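Local atomic coordinates of oligopeptide ABC transporter, periplasmic oligopeptide-binding protein, putative (PDB entry 5IPW), a protein that probably binds oligopeptides outside the cytoplasmic membrane and delivers them to an ABC transporter for uptake. Residues G34-V39 with R257-W262; I341-A346 with L439-T444. All coordinates share one frame; numbering follows the deposited sequence.

How the contacts relate
After strand 2-4 and helix 7-14, the chain forms helix 25-32 and the linker to helix 39-42, then lays down edge strand 62-67 and the whole five-stranded antiparallel sheet 85-171 before returning through strands 242-244 and 252-257. Contact 1 closes this long loop of 217 residues by setting 34-39 against the turn at 257-262. Contact 2 opens only later and closes a shorter loop of 92 residues, a little under half helical and without a strand, joining strands 340-343 and 440-445 of one mixed sheet. The two loops therefore follow in series, neither enclosing nor crossing the other. The centres of contact 1 and contact 2 lie about 63 Å apart, on opposite sides of the chain's centre.

Contact 1. Residues G34-V39 with R257-W262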
ATOM      1  N   GLY A  34       5.837  28.969 -31.592  1.00 53.36           N
ATOM      2  CA  GLY A  34       4.400  29.081 -31.857  1.00 55.65           C
ATOM      3  C   GLY A  34       3.591  27.798 -31.728  1.00 57.74           C
ATOM      4  O   GLY A  34       2.398  27.789 -32.033  1.00 60.09           O
ATOM      5  N   LYS A  35       4.222  26.728 -31.246  1.00 57.99           N
ATOM      6  CA  LYS A  35       3.591  25.405 -31.157  1.00 56.39           C
ATOM      7  C   LYS A  35       2.946  25.102 -29.801  1.00 54.33           C
ATOM      8  O   LYS A  35       2.396  24.020 -29.619  1.00 55.83           O
ATOM      9  CB  LYS A  35       4.624  24.315 -31.426  1.00 57.04           C
ATOM     10  CG  LYS A  35       5.474  24.527 -32.659  1.00 59.49           C
ATOM     11  CD  LYS A  35       6.367  23.318 -32.872  1.00 65.16           C
ATOM     12  CE  LYS A  35       7.547  23.631 -33.777  1.00 71.22           C
ATOM     13  NZ  LYS A  35       8.599  22.575 -33.705  1.00 74.36           N
ATOM     14  N   LEU A  36       3.044  26.025 -28.847  1.00 52.13           N
ATOM     15  CA  LEU A  36       2.452  25.844 -27.515  1.00 49.80           C
ATOM     16  C   LEU A  36       1.983  27.174 -26.963  1.00 47.52           C
ATOM     17  O   LEU A  36       2.667  28.173 -27.117  1.00 49.30           O
ATOM     18  CB  LEU A  36       3.473  25.270 -26.528  1.00 50.78           C
ATOM     19  CG  LEU A  36       3.405  23.798 -26.108  1.00 53.03           C
ATOM     20  CD1 LEU A  36       4.373  23.582 -24.958  1.00 54.27           C
ATOM     21  CD2 LEU A  36       2.011  23.352 -25.691  1.00 53.28           C
ATOM     22  N   PRO A  37       0.824  27.198 -26.301  1.00 44.74           N
ATOM     23  CA  PRO A  37       0.487  28.410 -25.555  1.00 44.85           C
ATOM     24  C   PRO A  37       1.462  28.622 -24.390  1.00 46.45           C
ATOM     25  O   PRO A  37       2.113  27.668 -23.951  1.00 49.35           O
ATOM     26  CB  PRO A  37      -0.926  28.136 -25.034  1.00 43.86           C
ATOM     27  CG  PRO A  37      -1.441  26.979 -25.823  1.00 44.46           C
ATOM     28  CD  PRO A  37      -0.250  26.193 -26.272  1.00 44.15           C
ATOM     29  N   PRO A  38       1.570  29.859 -23.884  1.00 46.45           N
ATOM     30  CA  PRO A  38       2.548  30.076 -22.815  1.00 46.14           C
ATOM     31  C   PRO A  38       2.086  29.485 -21.484  1.00 44.10           C
ATOM     32  O   PRO A  38       0.896  29.241 -21.292  1.00 42.83           O
ATOM     33  CB  PRO A  38       2.666  31.599 -22.749  1.00 46.92           C
ATOM     34  CG  PRO A  38       1.364  32.122 -23.285  1.00 47.61           C
ATOM     35  CD  PRO A  38       0.783  31.068 -24.190  1.00 47.29           C
ATOM     36  N   VAL A  39       3.032  29.258 -20.579  1.00 43.11           N
ATOM     37  CA  VAL A  39       2.754  28.571 -19.312  1.00 42.64           C
ATOM     38  C   VAL A  39       1.568  29.165 -18.528  1.00 42.86           C
ATOM     39  O   VAL A  39       0.783  28.427 -17.926  1.00 40.69           O
ATOM     40  CB  VAL A  39       4.031  28.472 -18.433  1.00 43.53           C
ATOM     41  CG1 VAL A  39       4.621  29.845 -18.122  1.00 44.76           C
ATOM     42  CG2 VAL A  39       3.755  27.707 -17.150  1.00 42.94           C
ATOM     43  N   ARG A 257       7.514  14.979 -20.675  1.00 40.70           N
ATOM     44  CA  ARG A 257       6.770  15.857 -19.799  1.00 39.67           C
ATOM     45  C   ARG A 257       5.441  16.264 -20.421  1.00 38.07           C
ATOM     46  O   ARG A 257       5.359  16.536 -21.619  1.00 38.64           O
ATOM     47  CB  ARG A 257       7.585  17.098 -19.462  1.00 39.48           C
ATOM     48  CG  ARG A 257       7.934  17.990 -20.641  1.00 39.26           C
ATOM     49  CD  ARG A 257       8.871  19.090 -20.183  1.00 40.01           C
ATOM     50  NE  ARG A 257       8.378  19.601 -18.917  1.00 40.98           N
ATOM     51  CZ  ARG A 257       9.058  19.703 -17.780  1.00 39.92           C
ATOM     52  NH1 ARG A 257      10.345  19.405 -17.684  1.00 38.91           N
ATOM     53  NH2 ARG A 257       8.421  20.163 -16.720  1.00 43.15           N
ATOM     54  N   ASN A 258       4.405  16.267 -19.592  1.00 35.73           N
ATOM     55  CA  ASN A 258       3.096  16.777 -19.969  1.00 34.84           C
ATOM     56  C   ASN A 258       3.101  18.295 -19.877  1.00 34.19           C
ATOM     57  O   ASN A 258       3.140  18.846 -18.772  1.00 33.64           O
ATOM     58  CB  ASN A 258       2.028  16.215 -19.036  1.00 34.82           C
ATOM     59  CG  ASN A 258       0.673  16.836 -19.263  1.00 34.22           C
ATOM     60  OD1 ASN A 258       0.506  17.669 -20.149  1.00 34.51           O
ATOM     61  ND2 ASN A 258      -0.307  16.434 -18.460  1.00 33.90           N
ATOM     62  N   PRO A 259       3.049  18.982 -21.031  1.00 33.28           N
ATOM     63  CA  PRO A 259       3.211  20.433 -21.018  1.00 33.96           C
ATOM     64  C   PRO A 259       2.037  21.170 -20.370  1.00 34.43           C
ATOM     65  O   PRO A 259       2.156  22.358 -20.099  1.00 34.59           O
ATOM     66  CB  PRO A 259       3.325  20.785 -22.501  1.00 33.75           C
ATOM     67  CG  PRO A 259       2.537  19.728 -23.193  1.00 32.92           C
ATOM     68  CD  PRO A 259       2.718  18.481 -22.377  1.00 33.54           C
ATOM     69  N   TYR A 260       0.933  20.465 -20.118  1.00 34.87           N
ATOM     70  CA  TYR A 260      -0.232  21.021 -19.429  1.00 34.85           C
ATOM     71  C   TYR A 260      -0.340  20.564 -17.981  1.00 34.67           C
ATOM     72  O   TYR A 260      -1.412  20.668 -17.371  1.00 36.05           O
ATOM     73  CB  TYR A 260      -1.508  20.639 -20.192  1.00 35.92           C
ATOM     74  CG  TYR A 260      -1.603  21.346 -21.512  1.00 37.14           C
ATOM     75  CD1 TYR A 260      -2.088  22.644 -21.577  1.00 37.53           C
ATOM     76  CD2 TYR A 260      -1.175  20.741 -22.689  1.00 37.47           C
ATOM     77  CE1 TYR A 260      -2.169  23.324 -22.777  1.00 37.99           C
ATOM     78  CE2 TYR A 260      -1.242  21.411 -23.899  1.00 39.03           C
ATOM     79  CZ  TYR A 260      -1.744  22.714 -23.934  1.00 40.79           C
ATOM     80  OH  TYR A 260      -1.835  23.429 -25.115  1.00 43.01           O
ATOM     81  N   PHE A 261       0.753  20.063 -17.410  1.00 33.90           N
ATOM     82  CA  PHE A 261       0.706  19.605 -16.021  1.00 32.32           C
ATOM     83  C   PHE A 261       0.361  20.771 -15.096  1.00 33.95           C
ATOM     84  O   PHE A 261       0.812  21.905 -15.311  1.00 35.02           O
ATOM     85  CB  PHE A 261       2.008  18.934 -15.578  1.00 29.95           C
ATOM     86  CG  PHE A 261       1.860  18.129 -14.321  1.00 27.61           C
ATOM     87  CD1 PHE A 261       0.958  17.081 -14.263  1.00 27.71           C
ATOM     88  CD2 PHE A 261       2.582  18.439 -13.188  1.00 27.03           C
ATOM     89  CE1 PHE A 261       0.787  16.350 -13.101  1.00 27.99           C
ATOM     90  CE2 PHE A 261       2.425  17.710 -12.024  1.00 26.79           C
ATOM     91  CZ  PHE A 261       1.529  16.662 -11.978  1.00 27.43           C
ATOM     92  N   TRP A 262      -0.399  20.454 -14.051  1.00 34.30           N
ATOM     93  CA  TRP A 262      -1.237  21.424 -13.332  1.00 35.39           C
ATOM     94  C   TRP A 262      -0.734  21.713 -11.931  1.00 35.27           C
ATOM     95  O   TRP A 262      -1.463  22.291 -11.131  1.00 36.93           O
ATOM     96  CB  TRP A 262      -2.678  20.893 -13.244  1.00 35.57           C
ATOM     97  CG  TRP A 262      -2.699  19.426 -13.074  1.00 36.41           C
ATOM     98  CD1 TRP A 262      -2.759  18.492 -14.065  1.00 37.45           C
ATOM     99  CD2 TRP A 262      -2.581  18.706 -11.850  1.00 36.83           C
ATOM    100  NE1 TRP A 262      -2.702  17.233 -13.531  1.00 38.00           N
ATOM    101  CE2 TRP A 262      -2.594  17.334 -12.170  1.00 37.85           C
ATOM    102  CE3 TRP A 262      -2.469  19.084 -10.514  1.00 37.36           C
ATOM    103  CZ2 TRP A 262      -2.502  16.338 -11.203  1.00 38.68           C
ATOM    104  CZ3 TRP A 262      -2.379  18.089  -9.548  1.00 39.21           C
ATOM    105  CH2 TRP A 262      -2.391  16.734  -9.898  1.00 38.67           C
TER
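A type I β turn from Asn258 to Phe261, which follows strand 252-257, presents Pro259 and Tyr260 to Leu36 and Pro37 in the linker between helices 25-32 and 39-42. The two methyls of Leu36 divide the work: CD1 meets CB of Pro259 at 3.9 Å, while CD2 lies by the phenol end of Tyr260, 3.9 Å from OH and 4.2 Å from CE2, the leucine and tyrosine side chains running past each other in opposite senses. With CG anti to the carbonyl carbon (chi1 -69°), the ring of Tyr260 swings out from the turn until its OH lies 3.4 Å from CD of Pro37. The pyrrolidine of Pro37 crosses the tyrosine at about a right angle. Behind these contacts the turn is fastened by the bond from Phe261 N to Asn258 O, 3.0 Å, and by an Asx turn in which Tyr260 N donates to Asn258 OD1 at 2.8 Å, approaching from above the carbonyl plane. The linker itself starts at Gly34, whose positive phi ends helix 25-32 in a Schellman motif, and leads to Pro38, the N-cap of helix 39-42. Leu30 packs on Leu36, Leu27 touches Pro259, and Arg42 contacts both Leu36 and Tyr260.

Contact 2. Residues I341-A346 with L439-T444; sequences ISLNYA and LRFTIT
Strands 340-343 and 440-445 belong to one mixed sheet but are not direct neighbours: strand 489-494 runs between them, parallel to 440-445 and antiparallel to 340-343, and the closest CA atoms across the pair, those of Ile341 and Ile443, are 8.5 Å apart. Side chains therefore span the middle strand in two apolar pairs. In the first, the extended Ile341 sends CD1 across to Ile443, where it touches CG2 at 4.0 Å and CG1 at 4.1 Å, so that one methyl rests against both branches at the CB of its partner. CG1 anti to the backbone N (chi1 -167°) leaves the side chain of Ile341 extended, with CD1 at its end against Ile443, and the two isoleucines cross nearly at right angles. The second pair joins Leu343 and Phe441, also almost perpendicular. Here CD2 of Leu343 approaches CE2 of the Phe441 ring obliquely, at 4.0 Å. The backbone of Leu343 is held in turn by Tyr345, whose hydroxyl OH accepts from Leu343 N (3.2 Å, 162°). Ala489 and Val491 of the intervening strand contribute to the apolar layer, with Ala489 touching both Ile341 and Leu343 and Val491 both isoleucines. Helix 448-462 packs on this layer through Trp454, against Ile341 and Ile443, and Trp461, against Phe441 and Ile443; Phe356 of helix 350-357 meets the Phe441 ring edge-to-face, and strand 467-472 adds Val468 and Ile470 from the far side of 440-445.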
ATOM      1  N   ILE A 341       3.625 -15.831  14.404  1.00 57.88           N
ATOM      2  CA  ILE A 341       2.880 -17.047  14.720  1.00 57.26           C
ATOM      3  C   ILE A 341       1.615 -16.727  15.504  1.00 54.47           C
ATOM      4  O   ILE A 341       1.565 -15.779  16.290  1.00 52.51           O
ATOM      5  CB  ILE A 341       3.741 -18.051  15.524  1.00 60.46           C
ATOM      6  CG1 ILE A 341       3.080 -19.432  15.569  1.00 63.34           C
ATOM      7  CG2 ILE A 341       4.005 -17.552  16.941  1.00 59.85           C
ATOM      8  CD1 ILE A 341       3.962 -20.499  16.190  1.00 63.21           C
ATOM      9  N   SER A 342       0.581 -17.517  15.262  1.00 54.07           N
ATOM     10  CA  SER A 342      -0.595 -17.507  16.112  1.00 54.59           C
ATOM     11  C   SER A 342      -0.877 -18.948  16.525  1.00 57.61           C
ATOM     12  O   SER A 342      -0.661 -19.883  15.751  1.00 62.83           O
ATOM     13  CB  SER A 342      -1.798 -16.861  15.414  1.00 51.67           C
ATOM     14  OG  SER A 342      -1.902 -17.252  14.062  1.00 51.20           O
ATOM     15  N   LEU A 343      -1.301 -19.122  17.768  1.00 57.59           N
ATOM     16  CA  LEU A 343      -1.677 -20.435  18.267  1.00 56.99           C
ATOM     17  C   LEU A 343      -3.143 -20.669  17.941  1.00 54.72           C
ATOM     18  O   LEU A 343      -3.893 -19.723  17.711  1.00 55.10           O
ATOM     19  CB  LEU A 343      -1.444 -20.516  19.777  1.00 57.43           C
ATOM     20  CG  LEU A 343      -0.047 -20.125  20.271  1.00 56.42           C
ATOM     21  CD1 LEU A 343      -0.071 -19.943  21.777  1.00 56.57           C
ATOM     22  CD2 LEU A 343       0.998 -21.154  19.857  1.00 54.63           C
ATOM     23  N   ASN A 344      -3.551 -21.931  17.918  1.00 52.25           N
ATOM     24  CA  ASN A 344      -4.928 -22.265  17.601  1.00 51.00           C
ATOM     25  C   ASN A 344      -5.808 -22.061  18.835  1.00 51.62           C
ATOM     26  O   ASN A 344      -5.898 -22.929  19.695  1.00 54.02           O
ATOM     27  CB  ASN A 344      -5.008 -23.702  17.073  1.00 48.83           C
ATOM     28  CG  ASN A 344      -6.370 -24.041  16.501  1.00 46.97           C
ATOM     29  OD1 ASN A 344      -7.345 -23.317  16.708  1.00 44.56           O
ATOM     30  ND2 ASN A 344      -6.446 -25.153  15.783  1.00 46.95           N
ATOM     31  N   TYR A 345      -6.467 -20.910  18.914  1.00 51.26           N
ATOM     32  CA  TYR A 345      -7.261 -20.549  20.097  1.00 51.50           C
ATOM     33  C   TYR A 345      -8.665 -21.148  20.070  1.00 52.87           C
ATOM     34  O   TYR A 345      -9.464 -20.926  20.987  1.00 54.75           O
ATOM     35  CB  TYR A 345      -7.324 -19.029  20.239  1.00 52.49           C
ATOM     36  CG  TYR A 345      -5.963 -18.397  20.096  1.00 53.71           C
ATOM     37  CD1 TYR A 345      -4.967 -18.644  21.023  1.00 53.95           C
ATOM     38  CD2 TYR A 345      -5.660 -17.590  19.009  1.00 55.38           C
ATOM     39  CE1 TYR A 345      -3.711 -18.087  20.888  1.00 55.85           C
ATOM     40  CE2 TYR A 345      -4.405 -17.028  18.860  1.00 55.59           C
ATOM     41  CZ  TYR A 345      -3.436 -17.278  19.803  1.00 55.88           C
ATOM     42  OH  TYR A 345      -2.191 -16.727  19.660  1.00 54.01           O
ATOM     43  N   ALA A 346      -8.966 -21.885  19.003  1.00 53.09           N
ATOM     44  CA  ALA A 346     -10.139 -22.749  18.954  1.00 51.72           C
ATOM     45  C   ALA A 346      -9.719 -24.224  18.861  1.00 48.39           C
ATOM     46  O   ALA A 346     -10.465 -25.047  18.356  1.00 47.12           O
ATOM     47  CB  ALA A 346     -11.022 -22.365  17.777  1.00 51.94           C
ATOM     48  N   LEU A 439       4.332 -31.129  27.514  1.00 71.70           N
ATOM     49  CA  LEU A 439       3.897 -29.893  26.869  1.00 73.50           C
ATOM     50  C   LEU A 439       4.573 -29.770  25.504  1.00 71.58           C
ATOM     51  O   LEU A 439       5.751 -29.411  25.399  1.00 71.94           O
ATOM     52  CB  LEU A 439       4.186 -28.683  27.750  1.00 73.64           C
ATOM     53  CG  LEU A 439       3.678 -27.373  27.162  1.00 73.61           C
ATOM     54  CD1 LEU A 439       2.985 -26.536  28.219  1.00 74.42           C
ATOM     55  CD2 LEU A 439       4.824 -26.605  26.542  1.00 74.90           C
ATOM     56  N   ARG A 440       3.803 -30.089  24.468  1.00 67.99           N
ATOM     57  CA  ARG A 440       4.314 -30.214  23.119  1.00 66.75           C
ATOM     58  C   ARG A 440       3.248 -29.804  22.115  1.00 66.15           C
ATOM     59  O   ARG A 440       2.056 -30.038  22.325  1.00 63.14           O
ATOM     60  CB  ARG A 440       4.752 -31.658  22.853  1.00 66.15           C
ATOM     61  CG  ARG A 440       5.160 -31.950  21.413  1.00 67.21           C
ATOM     62  CD  ARG A 440       5.626 -33.386  21.241  1.00 68.45           C
ATOM     63  NE  ARG A 440       6.055 -33.666  19.871  1.00 72.60           N
ATOM     64  CZ  ARG A 440       6.754 -34.736  19.484  1.00 75.25           C
ATOM     65  NH1 ARG A 440       7.129 -35.672  20.355  1.00 76.03           N
ATOM     66  NH2 ARG A 440       7.086 -34.868  18.206  1.00 74.63           N
ATOM     67  N   PHE A 441       3.691 -29.182  21.027  1.00 66.54           N
ATOM     68  CA  PHE A 441       2.832 -28.941  19.877  1.00 65.44           C
ATOM     69  C   PHE A 441       3.672 -28.729  18.639  1.00 63.17           C
ATOM     70  O   PHE A 441       4.885 -28.553  18.724  1.00 65.48           O
ATOM     71  CB  PHE A 441       1.889 -27.760  20.110  1.00 66.19           C
ATOM     72  CG  PHE A 441       2.586 -26.468  20.412  1.00 70.46           C
ATOM     73  CD1 PHE A 441       2.998 -26.172  21.706  1.00 72.44           C
ATOM     74  CD2 PHE A 441       2.812 -25.533  19.411  1.00 71.83           C
ATOM     75  CE1 PHE A 441       3.630 -24.974  21.992  1.00 72.62           C
ATOM     76  CE2 PHE A 441       3.445 -24.332  19.691  1.00 71.87           C
ATOM     77  CZ  PHE A 441       3.855 -24.053  20.982  1.00 72.32           C
ATOM     78  N   THR A 442       3.015 -28.769  17.486  1.00 62.92           N
ATOM     79  CA  THR A 442       3.685 -28.649  16.201  1.00 61.52           C
ATOM     80  C   THR A 442       3.446 -27.266  15.595  1.00 59.63           C
ATOM     81  O   THR A 442       2.313 -26.791  15.535  1.00 55.02           O
ATOM     82  CB  THR A 442       3.198 -29.740  15.228  1.00 61.65           C
ATOM     83  OG1 THR A 442       3.759 -31.000  15.612  1.00 61.45           O
ATOM     84  CG2 THR A 442       3.618 -29.433  13.793  1.00 62.43           C
ATOM     85  N   ILE A 443       4.530 -26.633  15.155  1.00 59.23           N
ATOM     86  CA  ILE A 443       4.451 -25.379  14.425  1.00 58.03           C
ATOM     87  C   ILE A 443       4.341 -25.711  12.951  1.00 54.98           C
ATOM     88  O   ILE A 443       5.207 -26.383  12.387  1.00 52.03           O
ATOM     89  CB  ILE A 443       5.694 -24.496  14.650  1.00 60.36           C
ATOM     90  CG1 ILE A 443       5.812 -24.114  16.128  1.00 61.10           C
ATOM     91  CG2 ILE A 443       5.618 -23.237  13.791  1.00 60.85           C
ATOM     92  CD1 ILE A 443       7.137 -23.485  16.496  1.00 61.29           C
ATOM     93  N   THR A 444       3.265 -25.233  12.337  1.00 54.55           N
ATOM     94  CA  THR A 444       3.018 -25.452  10.927  1.00 53.23           C
ATOM     95  C   THR A 444       3.462 -24.238  10.136  1.00 54.02           C
ATOM     96  O   THR A 444       3.024 -23.117  10.413  1.00 51.72           O
ATOM     97  CB  THR A 444       1.522 -25.667  10.664  1.00 53.42           C
ATOM     98  OG1 THR A 444       1.033 -26.696  11.528  1.00 51.25           O
ATOM     99  CG2 THR A 444       1.277 -26.053   9.200  1.00 52.76           C
TER